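Local coordinates for protein coronin (Toxoplasma gondii, PDB 4OZU) that probably binds actin filaments and contributes to invasion and egress of the parasite, this chain being its WD40 beta-propeller domain, at residues L95-I106 with S135-L146; L126-S135 with A147-W158. All coordinates share one frame; numbering follows the deposited sequence. Where two conformers were deposited one is given.

Contact 1. Residues L95-I106 with S135-L146; sequences LATACEDTIVRI and SAEWNPAVSGIL
This is an apolar contact between neighbouring propeller blades: Ala-96, Ala-98, Val-104 and Ile-106 of one four-stranded sheet pack against Ala-136, Trp-138 and Leu-146 of the next. The evidence for face packing is geometric. Strands 95-99 and 135-138 run nearly antiparallel, at 159°, but their axes come no nearer than 6.1 Å, and it is mainly side chains that fill the gap. Eight of the nine touching residues are buried, and the two segments hide 324 Å² in all.

Small side chains let the sheets approach. The methyl of Ala-136 sits 4.2 Å from CB of Ala-98, with CB of Ala-96 and CG1 of Val-104 only slightly farther off. CB of Ala-96 also packs against two larger groups on the same side, 3.7 Å from CD1 of Leu-146 and obliquely placed beside the Trp-138 indole, 3.7 Å from CZ2.

That indole is positioned from several directions. CD1 of Leu-146, in its own segment, lies over one face, 3.9 Å above the ring plane. Ile-106 approaches the far end of the six-membered ring near its plane, CG2 being 4.0 Å from CH2. With CG1 beside the backbone N (chi1 -47°), the isoleucine can also bring CD1 to within 4.1 Å of the same CH2. At the other end of the indole NE1 donates to the carbonyl of Asn-86, on strand 82-87, which satisfies the ring's polar atom and should limit its rotation.

Asp-84 and Asn-86 hold the backbone N and O of Ala-136, so polar bonds from the first blade flank the apolar patch. Behind it, Thr-97 OG1 bonds His-78 and Trp-107, as in the structural tetrad of WD40 repeats, and the whole arrangement is the blade-on-blade packing of a WD40 beta-propeller.

Contact 2. Residues L126-S135 with A147-W158; sequences LTGALKKVLS and ASGCFDGTVAFW
A classic beta bulge in the hairpin of strands 133-138 and 145-150, within one WD40 blade, defines this contact: Leu-134 and Ser-135 together face Gly-149. Leu-134 N gives Gly-149 O a straight bond of 2.7 Å (171° at the hydrogen), while the one from Ser-135 N to the same oxygen is weak. Farther along, Phe-151 N donates to Lys-132 O at 2.9 Å, and between these bonds Val-133 pairs with Cys-150 as a non-hydrogen-bonded antiparallel pair. Ser-135 OG adds a weak bond from Gly-149 N.

Two aromatic groups carry the flanks. Leu-126, from the last strand of the preceding blade, lies across one face of Trp-158, with CB 3.6 Å from the centroid of the six-membered ring; Thr-127 O meets that ring at its edge. At the exposed end, CE of Lys-132 rides over the Phe-151 face near its rim, and NZ makes a cation-pi contact 10° off the ring normal. CD1 of Leu-134 reaches the edge of this phenyl, 4.0 Å from CD1 of Phe-151. A water joins the 128-131 loop to the 150-153 turn, accepting from Leu-130 N at 3.0 Å and donating to Asp-152 OD2 at 2.6 Å.

Overall arrangement
Contact 1 joins two blades; contact 2 lies mainly in the second, but through Leu-126 on Trp-158 it also reaches back to the first. Their centres are 10 Å apart, at about 12 and 17 Å from the centre of the chain, so contact 2 lies farther out. Strands 133-138 and 145-150 serve both, and Ser-135 is shared. Backbone pairs tie the two together: Leu-146 O with Trp-158 N, and Val-104 O with Leu-126 N, each 2.8 Å apart and probably hydrogen-bonded. The blades also repeat one turn design. In both type I turns, 99-102 and 150-153, the aspartate N meets a cysteine SG and its OD1 takes the backbone N two residues on, as Asx turns.

Contact 1. Residues L95-I106 with S135-L146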
loop_
_atom_site.group_PDB
_atom_site.type_symbol
_atom_site.label_atom_id
_atom_site.label_comp_id
_atom_site.label_asym_id
_atom_site.label_seq_id
_atom_site.Cartn_x
_atom_site.Cartn_y
_atom_site.Cartn_z
ATOM N N LEU A 95 9.710 8.106 6.486
ATOM C CA LEU A 95 8.781 7.918 5.390
ATOM C C LEU A 95 9.357 8.495 4.115
ATOM O O LEU A 95 10.336 9.250 4.143
ATOM C CB LEU A 95 7.427 8.563 5.703
ATOM C CG LEU A 95 7.403 10.086 5.867
ATOM C CD1 LEU A 95 6.019 10.608 5.554
ATOM C CD2 LEU A 95 7.804 10.510 7.282
ATOM N N ALA A 96 8.734 8.128 3.002
ATOM C CA ALA A 96 9.137 8.612 1.694
ATOM C C ALA A 96 7.965 9.220 0.935
ATOM O O ALA A 96 6.847 8.723 0.996
ATOM C CB ALA A 96 9.744 7.486 0.887
ATOM N N THR A 97 8.242 10.289 0.198
ATOM C CA THR A 97 7.263 10.858 -0.712
ATOM C C THR A 97 7.818 10.871 -2.128
ATOM O O THR A 97 9.011 11.085 -2.338
ATOM C CB THR A 97 6.870 12.294 -0.332
ATOM O OG1 THR A 97 8.031 13.131 -0.369
ATOM C CG2 THR A 97 6.245 12.341 1.048
ATOM N N ALA A 98 6.932 10.623 -3.083
ATOM C CA ALA A 98 7.203 10.826 -4.495
ATOM C C ALA A 98 6.506 12.101 -4.931
ATOM O O ALA A 98 5.368 12.342 -4.551
ATOM C CB ALA A 98 6.720 9.649 -5.317
ATOM N N CYS A 99 7.177 12.906 -5.746
ATOM C CA CYS A 99 6.674 14.231 -6.081
ATOM C C CYS A 99 6.640 14.475 -7.590
ATOM O O CYS A 99 7.441 13.912 -8.351
ATOM C CB CYS A 99 7.537 15.288 -5.400
ATOM S SG CYS A 99 6.933 16.968 -5.560
ATOM N N GLU A 100 5.701 15.314 -8.015
ATOM C CA GLU A 100 5.587 15.688 -9.417
ATOM C C GLU A 100 6.835 16.394 -9.917
ATOM O O GLU A 100 7.047 16.479 -11.124
ATOM C CB GLU A 100 4.374 16.593 -9.647
ATOM C CG GLU A 100 3.082 15.850 -9.946
ATOM C CD GLU A 100 2.015 16.747 -10.548
ATOM O OE1 GLU A 100 2.138 17.987 -10.432
ATOM O OE2 GLU A 100 1.055 16.214 -11.142
ATOM N N ASP A 101 7.664 16.907 -9.008
ATOM C CA ASP A 101 8.879 17.610 -9.433
ATOM C C ASP A 101 10.037 16.632 -9.683
ATOM O O ASP A 101 11.184 17.050 -9.847
ATOM C CB ASP A 101 9.286 18.684 -8.410
ATOM C CG ASP A 101 9.602 18.122 -7.032
ATOM O OD1 ASP A 101 9.768 16.890 -6.883
ATOM O OD2 ASP A 101 9.696 18.939 -6.086
ATOM N N THR A 102 9.707 15.338 -9.722
ATOM C CA THR A 102 10.607 14.241 -10.113
ATOM C C THR A 102 11.519 13.752 -8.992
ATOM O O THR A 102 12.307 12.827 -9.198
ATOM C CB THR A 102 11.519 14.614 -11.327
ATOM O OG1 THR A 102 12.595 15.469 -10.912
ATOM C CG2 THR A 102 10.716 15.279 -12.449
ATOM N N ILE A 103 11.379 14.324 -7.800
ATOM C CA ILE A 103 12.250 13.991 -6.682
ATOM C C ILE A 103 11.555 13.079 -5.668
ATOM O O ILE A 103 10.401 13.307 -5.298
ATOM C CB ILE A 103 12.742 15.279 -5.984
ATOM C CG1 ILE A 103 13.590 16.095 -6.965
ATOM C CG2 ILE A 103 13.551 14.950 -4.728
ATOM C CD1 ILE A 103 13.923 17.502 -6.497
ATOM N N VAL A 104 12.263 12.035 -5.240
ATOM C CA VAL A 104 11.825 11.218 -4.118
ATOM C C VAL A 104 12.561 11.707 -2.879
ATOM O O VAL A 104 13.784 11.830 -2.887
ATOM C CB VAL A 104 12.091 9.708 -4.341
ATOM C CG1 VAL A 104 11.650 8.898 -3.123
ATOM C CG2 VAL A 104 11.362 9.218 -5.579
ATOM N N ARG A 105 11.804 12.003 -1.826
ATOM C CA ARG A 105 12.357 12.558 -0.596
ATOM C C ARG A 105 12.150 11.593 0.563
ATOM O O ARG A 105 11.059 11.066 0.742
ATOM C CB ARG A 105 11.701 13.905 -0.281
ATOM C CG ARG A 105 12.040 14.993 -1.287
ATOM C CD ARG A 105 11.235 16.264 -1.049
ATOM N NE ARG A 105 11.653 17.347 -1.941
ATOM C CZ ARG A 105 11.207 17.523 -3.183
ATOM N NH1 ARG A 105 10.319 16.689 -3.706
ATOM N NH2 ARG A 105 11.647 18.549 -3.911
ATOM N N ILE A 106 13.213 11.357 1.327
ATOM C CA ILE A 106 13.134 10.545 2.537
ATOM C C ILE A 106 13.106 11.492 3.727
ATOM O O ILE A 106 13.948 12.382 3.846
ATOM C CB ILE A 106 14.324 9.565 2.678
ATOM C CG1 ILE A 106 14.583 8.813 1.366
ATOM C CG2 ILE A 106 14.065 8.582 3.810
ATOM C CD1 ILE A 106 13.387 8.084 0.814
ATOM N N SER A 135 5.240 6.574 -7.686
ATOM C CA SER A 135 5.234 5.639 -6.577
ATOM C C SER A 135 6.565 5.638 -5.854
ATOM O O SER A 135 7.599 5.955 -6.428
ATOM C CB SER A 135 4.900 4.229 -7.068
ATOM O OG SER A 135 5.875 3.760 -7.977
ATOM N N ALA A 136 6.516 5.293 -4.573
ATOM C CA ALA A 136 7.706 5.121 -3.763
ATOM C C ALA A 136 7.387 4.026 -2.756
ATOM O O ALA A 136 6.643 4.254 -1.805
ATOM C CB ALA A 136 8.093 6.407 -3.071
ATOM N N GLU A 137 7.942 2.842 -2.989
ATOM C CA GLU A 137 7.617 1.661 -2.195
ATOM C C GLU A 137 8.851 1.042 -1.545
ATOM O O GLU A 137 9.846 0.730 -2.213
ATOM C CB GLU A 137 6.924 0.615 -3.070
ATOM C CG GLU A 137 5.523 1.008 -3.526
ATOM C CD GLU A 137 4.443 0.724 -2.494
ATOM O OE1 GLU A 137 4.707 -0.014 -1.522
ATOM O OE2 GLU A 137 3.318 1.239 -2.666
ATOM N N TRP A 138 8.758 0.848 -0.237
ATOM C CA TRP A 138 9.834 0.253 0.534
ATOM C C TRP A 138 9.831 -1.260 0.427
ATOM O O TRP A 138 8.776 -1.894 0.501
ATOM C CB TRP A 138 9.703 0.620 2.009
ATOM C CG TRP A 138 9.787 2.065 2.335
ATOM C CD1 TRP A 138 8.747 2.930 2.528
ATOM C CD2 TRP A 138 10.981 2.814 2.569
ATOM N NE1 TRP A 138 9.224 4.179 2.855
ATOM C CE2 TRP A 138 10.591 4.133 2.885
ATOM C CE3 TRP A 138 12.343 2.500 2.539
ATOM C CZ2 TRP A 138 11.513 5.132 3.170
ATOM C CZ3 TRP A 138 13.259 3.501 2.812
ATOM C CH2 TRP A 138 12.840 4.800 3.124
ATOM N N ASN A 139 11.022 -1.830 0.302
ATOM C CA ASN A 139 11.190 -3.266 0.389
ATOM C C ASN A 139 10.719 -3.752 1.760
ATOM O O ASN A 139 11.117 -3.192 2.778
ATOM C CB ASN A 139 12.652 -3.636 0.154
ATOM C CG ASN A 139 12.851 -5.123 -0.022
ATOM O OD1 ASN A 139 12.571 -5.914 0.885
ATOM N ND2 ASN A 139 13.331 -5.514 -1.194
ATOM N N PRO A 140 9.867 -4.787 1.793
ATOM C CA PRO A 140 9.304 -5.243 3.071
ATOM C C PRO A 140 10.260 -6.083 3.907
ATOM O O PRO A 140 9.940 -6.362 5.057
ATOM C CB PRO A 140 8.102 -6.085 2.636
ATOM C CG PRO A 140 8.497 -6.621 1.309
ATOM C CD PRO A 140 9.291 -5.525 0.651
ATOM N N ALA A 141 11.407 -6.471 3.352
ATOM C CA ALA A 141 12.343 -7.336 4.070
ATOM C C ALA A 141 13.698 -6.685 4.305
ATOM O O ALA A 141 14.426 -7.081 5.215
ATOM C CB ALA A 141 12.526 -8.632 3.318
ATOM N N VAL A 142 14.033 -5.696 3.487
ATOM C CA VAL A 142 15.377 -5.137 3.472
ATOM C C VAL A 142 15.365 -3.669 3.815
ATOM O O VAL A 142 14.679 -2.870 3.181
ATOM C CB VAL A 142 16.044 -5.311 2.097
ATOM C CG1 VAL A 142 17.522 -4.893 2.150
ATOM C CG2 VAL A 142 15.902 -6.742 1.620
ATOM N N SER A 143 16.138 -3.321 4.832
ATOM C CA SER A 143 16.337 -1.941 5.218
ATOM C C SER A 143 16.980 -1.152 4.084
ATOM O O SER A 143 17.883 -1.649 3.408
ATOM C CB SER A 143 17.211 -1.868 6.474
ATOM O OG SER A 143 18.179 -2.913 6.481
ATOM N N GLY A 144 16.497 0.064 3.870
ATOM C CA GLY A 144 17.174 0.999 2.995
ATOM C C GLY A 144 16.922 0.835 1.515
ATOM O O GLY A 144 17.461 1.604 0.723
ATOM N N ILE A 145 16.125 -0.159 1.133
ATOM C CA ILE A 145 15.850 -0.409 -0.282
ATOM C C ILE A 145 14.456 0.094 -0.654
ATOM O O ILE A 145 13.467 -0.257 -0.020
ATOM C CB ILE A 145 15.967 -1.912 -0.632
ATOM C CG1 ILE A 145 17.370 -2.436 -0.302
ATOM C CG2 ILE A 145 15.629 -2.158 -2.098
ATOM C CD1 ILE A 145 18.507 -1.712 -1.014
ATOM N N LEU A 146 14.393 0.908 -1.699
ATOM C CA LEU A 146 13.148 1.505 -2.151
ATOM C C LEU A 146 13.042 1.450 -3.666
ATOM O O LEU A 146 14.053 1.570 -4.365
ATOM C CB LEU A 146 13.070 2.959 -1.650
ATOM C CG LEU A 146 11.919 3.840 -2.131
ATOM C CD1 LEU A 146 11.431 4.724 -0.991
ATOM C CD2 LEU A 146 12.350 4.695 -3.306
#

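Contact 2. Residues L126-S135 with A147-W158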
loop_
_atom_site.group_PDB
_atom_site.type_symbol
_atom_site.label_atom_id
_atom_site.label_comp_id
_atom_site.label_asym_id
_atom_site.label_seq_id
_atom_site.Cartn_x
_atom_site.Cartn_y
_atom_site.Cartn_z
ATOM N N LEU A 126 16.516 11.980 -3.366
ATOM C CA LEU A 126 16.841 11.021 -4.423
ATOM C C LEU A 126 16.444 11.572 -5.785
ATOM O O LEU A 126 15.262 11.619 -6.127
ATOM C CB LEU A 126 16.141 9.685 -4.162
ATOM C CG LEU A 126 16.239 9.145 -2.736
ATOM C CD1 LEU A 126 15.618 7.766 -2.671
ATOM C CD2 LEU A 126 17.682 9.114 -2.251
ATOM N N THR A 127 17.448 11.990 -6.552
ATOM C CA THR A 127 17.239 12.719 -7.803
ATOM C C THR A 127 17.584 11.856 -9.010
ATOM O O THR A 127 18.309 10.864 -8.884
ATOM C CB THR A 127 18.092 13.995 -7.846
ATOM O OG1 THR A 127 19.481 13.648 -7.771
ATOM C CG2 THR A 127 17.744 14.927 -6.692
ATOM N N GLY A 128 17.062 12.232 -10.177
ATOM C CA GLY A 128 17.445 11.596 -11.427
ATOM C C GLY A 128 16.291 11.255 -12.353
ATOM O O GLY A 128 16.479 11.168 -13.568
ATOM N N ALA A 129 15.104 11.055 -11.788
ATOM C CA ALA A 129 13.922 10.753 -12.586
ATOM C C ALA A 129 13.649 11.910 -13.528
ATOM O O ALA A 129 13.782 13.070 -13.137
ATOM C CB ALA A 129 12.723 10.489 -11.688
ATOM N N LEU A 130 13.278 11.598 -14.767
ATOM C CA LEU A 130 13.116 12.623 -15.799
ATOM C C LEU A 130 11.701 13.195 -15.859
ATOM O O LEU A 130 11.495 14.267 -16.419
ATOM C CB LEU A 130 13.498 12.061 -17.172
ATOM C CG LEU A 130 14.943 11.585 -17.334
ATOM C CD1 LEU A 130 15.202 11.172 -18.769
ATOM C CD2 LEU A 130 15.941 12.652 -16.907
ATOM N N LYS A 131 10.729 12.483 -15.296
ATOM C CA LYS A 131 9.358 12.981 -15.240
ATOM C C LYS A 131 8.789 12.721 -13.851
ATOM O O LYS A 131 9.486 12.207 -12.972
ATOM C CB LYS A 131 8.491 12.329 -16.323
ATOM C CG LYS A 131 8.892 12.691 -17.752
ATOM C CD LYS A 131 8.595 14.154 -18.039
ATOM C CE LYS A 131 8.980 14.548 -19.452
ATOM N NZ LYS A 131 8.631 15.968 -19.728
ATOM N N LYS A 132 7.537 13.108 -13.635
ATOM C CA LYS A 132 6.942 12.972 -12.314
ATOM C C LYS A 132 7.030 11.535 -11.820
ATOM O O LYS A 132 6.869 10.581 -12.587
ATOM C CB LYS A 132 5.488 13.443 -12.319
ATOM C CG LYS A 132 4.564 12.723 -13.276
ATOM C CD LYS A 132 3.178 13.364 -13.246
ATOM C CE LYS A 132 2.212 12.693 -14.205
ATOM N NZ LYS A 132 0.935 13.450 -14.305
ATOM N N VAL A 133 7.316 11.398 -10.531
ATOM C CA VAL A 133 7.419 10.092 -9.906
ATOM C C VAL A 133 6.082 9.759 -9.266
ATOM O O VAL A 133 5.499 10.586 -8.559
ATOM C CB VAL A 133 8.549 10.053 -8.876
ATOM C CG1 VAL A 133 8.572 8.717 -8.156
ATOM C CG2 VAL A 133 9.884 10.295 -9.577
ATOM N N LEU A 134 5.603 8.547 -9.527
ATOM C CA LEU A 134 4.232 8.176 -9.208
ATOM C C LEU A 134 4.122 7.176 -8.066
ATOM O O LEU A 134 3.030 6.939 -7.555
ATOM C CB LEU A 134 3.552 7.587 -10.441
ATOM C CG LEU A 134 3.507 8.472 -11.687
ATOM C CD1 LEU A 134 2.867 7.712 -12.833
ATOM C CD2 LEU A 134 2.755 9.769 -11.413
ATOM N N SER A 135 5.240 6.574 -7.686
ATOM C CA SER A 135 5.234 5.639 -6.577
ATOM C C SER A 135 6.565 5.638 -5.854
ATOM O O SER A 135 7.599 5.955 -6.428
ATOM C CB SER A 135 4.900 4.229 -7.068
ATOM O OG SER A 135 5.875 3.760 -7.977
ATOM N N ALA A 147 11.825 1.259 -4.177
ATOM C CA ALA A 147 11.572 1.336 -5.617
ATOM C C ALA A 147 10.684 2.527 -5.948
ATOM O O ALA A 147 9.702 2.780 -5.258
ATOM C CB ALA A 147 10.929 0.053 -6.119
ATOM N N SER A 148 11.026 3.251 -7.012
ATOM C CA SER A 148 10.202 4.377 -7.439
ATOM C C SER A 148 9.838 4.228 -8.909
ATOM O O SER A 148 10.690 3.934 -9.746
ATOM C CB SER A 148 10.910 5.709 -7.197
ATOM O OG SER A 148 11.800 6.015 -8.253
ATOM N N GLY A 149 8.556 4.418 -9.201
ATOM C CA GLY A 149 8.040 4.324 -10.554
ATOM C C GLY A 149 7.766 5.701 -11.127
ATOM O O GLY A 149 7.158 6.561 -10.482
ATOM N N CYS A 150 8.222 5.904 -12.356
ATOM C CA CYS A 150 8.172 7.202 -13.007
ATOM C C CYS A 150 7.141 7.203 -14.131
ATOM O O CYS A 150 6.884 6.178 -14.754
ATOM C CB CYS A 150 9.563 7.557 -13.545
ATOM S SG CYS A 150 9.689 9.130 -14.386
ATOM N N PHE A 151 6.550 8.362 -14.377
ATOM C CA PHE A 151 5.587 8.529 -15.456
ATOM C C PHE A 151 6.187 8.176 -16.822
ATOM O O PHE A 151 5.451 7.886 -17.767
ATOM C CB PHE A 151 5.077 9.970 -15.452
ATOM C CG PHE A 151 4.000 10.250 -16.460
ATOM C CD1 PHE A 151 2.763 9.632 -16.372
ATOM C CD2 PHE A 151 4.218 11.162 -17.478
ATOM C CE1 PHE A 151 1.769 9.908 -17.296
ATOM C CE2 PHE A 151 3.232 11.440 -18.403
ATOM C CZ PHE A 151 2.006 10.814 -18.311
ATOM N N ASP A 152 7.515 8.199 -16.929
ATOM C CA ASP A 152 8.169 7.942 -18.216
ATOM C C ASP A 152 8.426 6.451 -18.459
ATOM O O ASP A 152 8.991 6.078 -19.494
ATOM C CB ASP A 152 9.479 8.736 -18.319
ATOM C CG ASP A 152 10.594 8.176 -17.449
ATOM O OD1 ASP A 152 10.381 7.217 -16.683
ATOM O OD2 ASP A 152 11.712 8.725 -17.526
ATOM N N GLY A 153 8.020 5.619 -17.501
ATOM C CA GLY A 153 8.121 4.171 -17.613
ATOM C C GLY A 153 9.289 3.541 -16.873
ATOM O O GLY A 153 9.449 2.315 -16.886
ATOM N N THR A 154 10.100 4.364 -16.217
ATOM C CA THR A 154 11.260 3.869 -15.481
ATOM C C THR A 154 10.904 3.427 -14.073
ATOM O O THR A 154 10.245 4.157 -13.327
ATOM C CB THR A 154 12.360 4.937 -15.360
ATOM O OG1 THR A 154 12.682 5.451 -16.653
ATOM C CG2 THR A 154 13.622 4.350 -14.738
ATOM N N VAL A 155 11.362 2.237 -13.709
ATOM C CA VAL A 155 11.367 1.824 -12.313
ATOM C C VAL A 155 12.797 1.956 -11.818
ATOM O O VAL A 155 13.703 1.320 -12.365
ATOM C CB VAL A 155 10.877 0.389 -12.126
ATOM C CG1 VAL A 155 10.915 0.009 -10.659
ATOM C CG2 VAL A 155 9.474 0.238 -12.667
ATOM N N ALA A 156 12.992 2.802 -10.807
ATOM C CA ALA A 156 14.311 3.069 -10.256
ATOM C C ALA A 156 14.435 2.456 -8.877
ATOM O O ALA A 156 13.578 2.673 -8.023
ATOM C CB ALA A 156 14.571 4.570 -10.187
ATOM N N PHE A 157 15.506 1.702 -8.662
ATOM C CA PHE A 157 15.751 1.080 -7.367
ATOM C C PHE A 157 16.855 1.818 -6.625
ATOM O O PHE A 157 17.931 2.075 -7.170
ATOM C CB PHE A 157 16.105 -0.390 -7.543
ATOM C CG PHE A 157 14.993 -1.199 -8.129
ATOM C CD1 PHE A 157 13.996 -1.716 -7.324
ATOM C CD2 PHE A 157 14.926 -1.423 -9.486
ATOM C CE1 PHE A 157 12.965 -2.455 -7.870
ATOM C CE2 PHE A 157 13.893 -2.159 -10.031
ATOM C CZ PHE A 157 12.921 -2.680 -9.228
ATOM N N TRP A 158 16.571 2.148 -5.369
ATOM C CA TRP A 158 17.423 3.020 -4.577
ATOM C C TRP A 158 17.918 2.346 -3.312
ATOM O O TRP A 158 17.138 1.716 -2.604
ATOM C CB TRP A 158 16.660 4.283 -4.180
ATOM C CG TRP A 158 16.465 5.270 -5.274
ATOM C CD1 TRP A 158 15.382 5.386 -6.100
ATOM C CD2 TRP A 158 17.378 6.300 -5.660
ATOM N NE1 TRP A 158 15.566 6.429 -6.975
ATOM C CE2 TRP A 158 16.786 7.004 -6.728
ATOM C CE3 TRP A 158 18.642 6.695 -5.210
ATOM C CZ2 TRP A 158 17.415 8.079 -7.348
ATOM C CZ3 TRP A 158 19.259 7.761 -5.824
ATOM C CH2 TRP A 158 18.648 8.438 -6.881
HETATM O O HOH W 1 13.295 8.631 -15.414
#